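Local coordinates for putative uncharacterized protein (PDB 4R12) that probably serves as the nicastrin subunit of gamma-secretase, an endoprotease complex that cleaves integral membrane proteins such as Notch receptors within the membrane, at residues E172-M177 and W577-L582. Numbering follows the deposited sequence.
Sequences ELDSFM and WDYTAL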
loop_
_atom_site.group_PDB
_atom_site.type_symbol
_atom_site.label_atom_id
_atom_site.label_comp_id
_atom_site.label_asym_id
_atom_site.label_seq_id
_atom_site.Cartn_x
_atom_site.Cartn_y
_atom_site.Cartn_z
ATOM N N GLU A 172 17.756 -2.579 24.579
ATOM C CA GLU A 172 17.245 -1.219 24.550
ATOM C C GLU A 172 16.605 -0.925 23.203
ATOM O O GLU A 172 17.188 -1.192 22.151
ATOM C CB GLU A 172 18.352 -0.197 24.844
ATOM C CG GLU A 172 17.936 1.243 24.568
ATOM C CD GLU A 172 18.986 2.255 24.992
ATOM O OE1 GLU A 172 19.687 2.001 25.989
ATOM O OE2 GLU A 172 19.110 3.304 24.326
ATOM N N LEU A 173 15.400 -0.369 23.256
ATOM C CA LEU A 173 14.657 0.032 22.073
ATOM C C LEU A 173 14.545 1.561 21.986
ATOM O O LEU A 173 13.936 2.204 22.848
ATOM C CB LEU A 173 13.251 -0.600 22.084
ATOM C CG LEU A 173 13.050 -2.099 21.821
ATOM C CD1 LEU A 173 13.761 -2.987 22.838
ATOM C CD2 LEU A 173 11.550 -2.441 21.772
ATOM N N ASP A 174 15.132 2.133 20.942
ATOM C CA ASP A 174 15.055 3.566 20.667
ATOM C C ASP A 174 14.125 3.848 19.492
ATOM O O ASP A 174 14.416 3.460 18.357
ATOM C CB ASP A 174 16.440 4.142 20.345
ATOM C CG ASP A 174 17.451 3.874 21.430
ATOM O OD1 ASP A 174 17.121 4.082 22.613
ATOM O OD2 ASP A 174 18.582 3.457 21.097
ATOM N N SER A 175 13.014 4.519 19.765
ATOM C CA SER A 175 12.105 4.954 18.714
ATOM C C SER A 175 11.271 6.109 19.227
ATOM O O SER A 175 10.055 5.998 19.365
ATOM C CB SER A 175 11.212 3.797 18.237
ATOM O OG SER A 175 10.364 3.329 19.275
ATOM N N PHE A 176 11.934 7.225 19.522
ATOM C CA PHE A 176 11.248 8.383 20.066
ATOM C C PHE A 176 10.477 9.143 19.001
ATOM O O PHE A 176 11.064 9.651 18.049
ATOM C CB PHE A 176 12.212 9.352 20.749
ATOM C CG PHE A 176 11.520 10.572 21.292
ATOM C CD1 PHE A 176 10.697 10.470 22.405
ATOM C CD2 PHE A 176 11.654 11.804 20.671
ATOM C CE1 PHE A 176 10.032 11.580 22.900
ATOM C CE2 PHE A 176 10.993 12.928 21.166
ATOM C CZ PHE A 176 10.183 12.812 22.279
ATOM N N MET A 177 9.161 9.225 19.189
ATOM C CA MET A 177 8.269 9.904 18.260
ATOM C C MET A 177 7.995 11.322 18.730
ATOM O O MET A 177 7.425 11.531 19.799
ATOM C CB MET A 177 6.955 9.121 18.113
ATOM C CG MET A 177 7.152 7.689 17.604
ATOM S SD MET A 177 7.637 7.637 15.864
ATOM C CE MET A 177 8.906 6.368 15.910
ATOM N N TRP A 577 10.507 11.484 13.340
ATOM C CA TRP A 577 11.469 10.923 14.281
ATOM C C TRP A 577 12.903 11.070 13.773
ATOM O O TRP A 577 13.141 11.148 12.561
ATOM C CB TRP A 577 11.154 9.453 14.566
ATOM C CG TRP A 577 11.277 8.537 13.381
ATOM C CD1 TRP A 577 12.433 8.017 12.858
ATOM C CD2 TRP A 577 10.205 8.002 12.595
ATOM N NE1 TRP A 577 12.137 7.202 11.788
ATOM C CE2 TRP A 577 10.780 7.178 11.607
ATOM C CE3 TRP A 577 8.816 8.148 12.625
ATOM C CZ2 TRP A 577 10.012 6.500 10.658
ATOM C CZ3 TRP A 577 8.055 7.473 11.680
ATOM C CH2 TRP A 577 8.658 6.659 10.710
ATOM N N ASP A 578 13.851 11.107 14.706
ATOM C CA ASP A 578 15.266 11.269 14.356
ATOM C C ASP A 578 15.893 9.956 13.926
ATOM O O ASP A 578 16.500 9.870 12.855
ATOM C CB ASP A 578 16.055 11.860 15.532
ATOM C CG ASP A 578 15.826 13.351 15.693
ATOM O OD1 ASP A 578 15.126 13.941 14.836
ATOM O OD2 ASP A 578 16.353 13.937 16.667
ATOM N N TYR A 579 15.752 8.930 14.761
ATOM C CA TYR A 579 16.346 7.629 14.460
ATOM C C TYR A 579 15.691 6.491 15.239
ATOM O O TYR A 579 15.057 6.702 16.279
ATOM C CB TYR A 579 17.846 7.640 14.761
ATOM C CG TYR A 579 18.154 7.451 16.227
ATOM C CD1 TYR A 579 17.966 8.486 17.127
ATOM C CD2 TYR A 579 18.618 6.233 16.711
ATOM C CE1 TYR A 579 18.235 8.322 18.470
ATOM C CE2 TYR A 579 18.890 6.055 18.054
ATOM C CZ TYR A 579 18.696 7.105 18.931
ATOM O OH TYR A 579 18.962 6.948 20.275
ATOM N N THR A 580 15.873 5.281 14.723
ATOM C CA THR A 580 15.351 4.071 15.338
ATOM C C THR A 580 16.480 3.062 15.542
ATOM O O THR A 580 17.291 2.857 14.636
ATOM C CB THR A 580 14.234 3.464 14.466
ATOM O OG1 THR A 580 12.982 4.077 14.804
ATOM C CG2 THR A 580 14.142 1.956 14.664
ATOM N N ALA A 581 16.549 2.439 16.720
ATOM C CA ALA A 581 17.605 1.456 16.975
ATOM C C ALA A 581 17.232 0.407 18.022
ATOM O O ALA A 581 16.488 0.671 18.973
ATOM C CB ALA A 581 18.892 2.161 17.393
ATOM N N LEU A 582 17.779 -0.789 17.832
ATOM C CA LEU A 582 17.590 -1.896 18.753
ATOM C C LEU A 582 18.952 -2.456 19.145
ATOM O O LEU A 582 19.735 -2.879 18.289
ATOM C CB LEU A 582 16.707 -2.976 18.116
ATOM C CG LEU A 582 16.390 -4.278 18.855
ATOM C CD1 LEU A 582 16.288 -4.093 20.355
ATOM C CD2 LEU A 582 15.067 -4.818 18.324
HETATM O O HOH W 1 14.806 7.401 18.912
HETATM O O HOH W 2 13.175 10.950 17.376
#
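An antiparallel strand pairing that frays into water bridges joins Asp174 to Ala581, bringing the nicastrin small lobe together with the chain's C-terminal strand. Asp174 N donates a nearly straight hydrogen bond to Ala581 O (2.8 Å), and Ala581 N returns a 2.9 Å hydrogen bond to an in-plane lone pair of Asp174 O. Thr580 CA adds a CA-H...O contact to that same Asp174 oxygen. Toward Phe176 two waters bridge the backbones: one accepts from Phe176 N and donates to Tyr579 O, and a second donates to Phe176 O and accepts from Asp578 N.

Among the side chains, the Asp174 carboxylate crosses Tyr579 with its plane 53° from the ring, OD2 lying 3.6 Å from Tyr579 OH and 3.9 Å from Ala581 CB. An alanine here would probably cost Tyr579 OH and Ala581 CB their contact with the carboxylate, and Lys583 its long, weak ion pair. Leu173 CD1 meets Leu582 CD1 at 3.7 Å. Farther along, Met177, bent at chi2 (-71°), sets SD 3.5 Å from Trp577 CE3 in an oblique Met-aromatic contact.

Strand 143-146 packs against Leu173 and Leu582 through Phe144 and Ile146, strand 21-29 touches Met177 and Trp577, and strand 169-174 also pairs with strand 43-50.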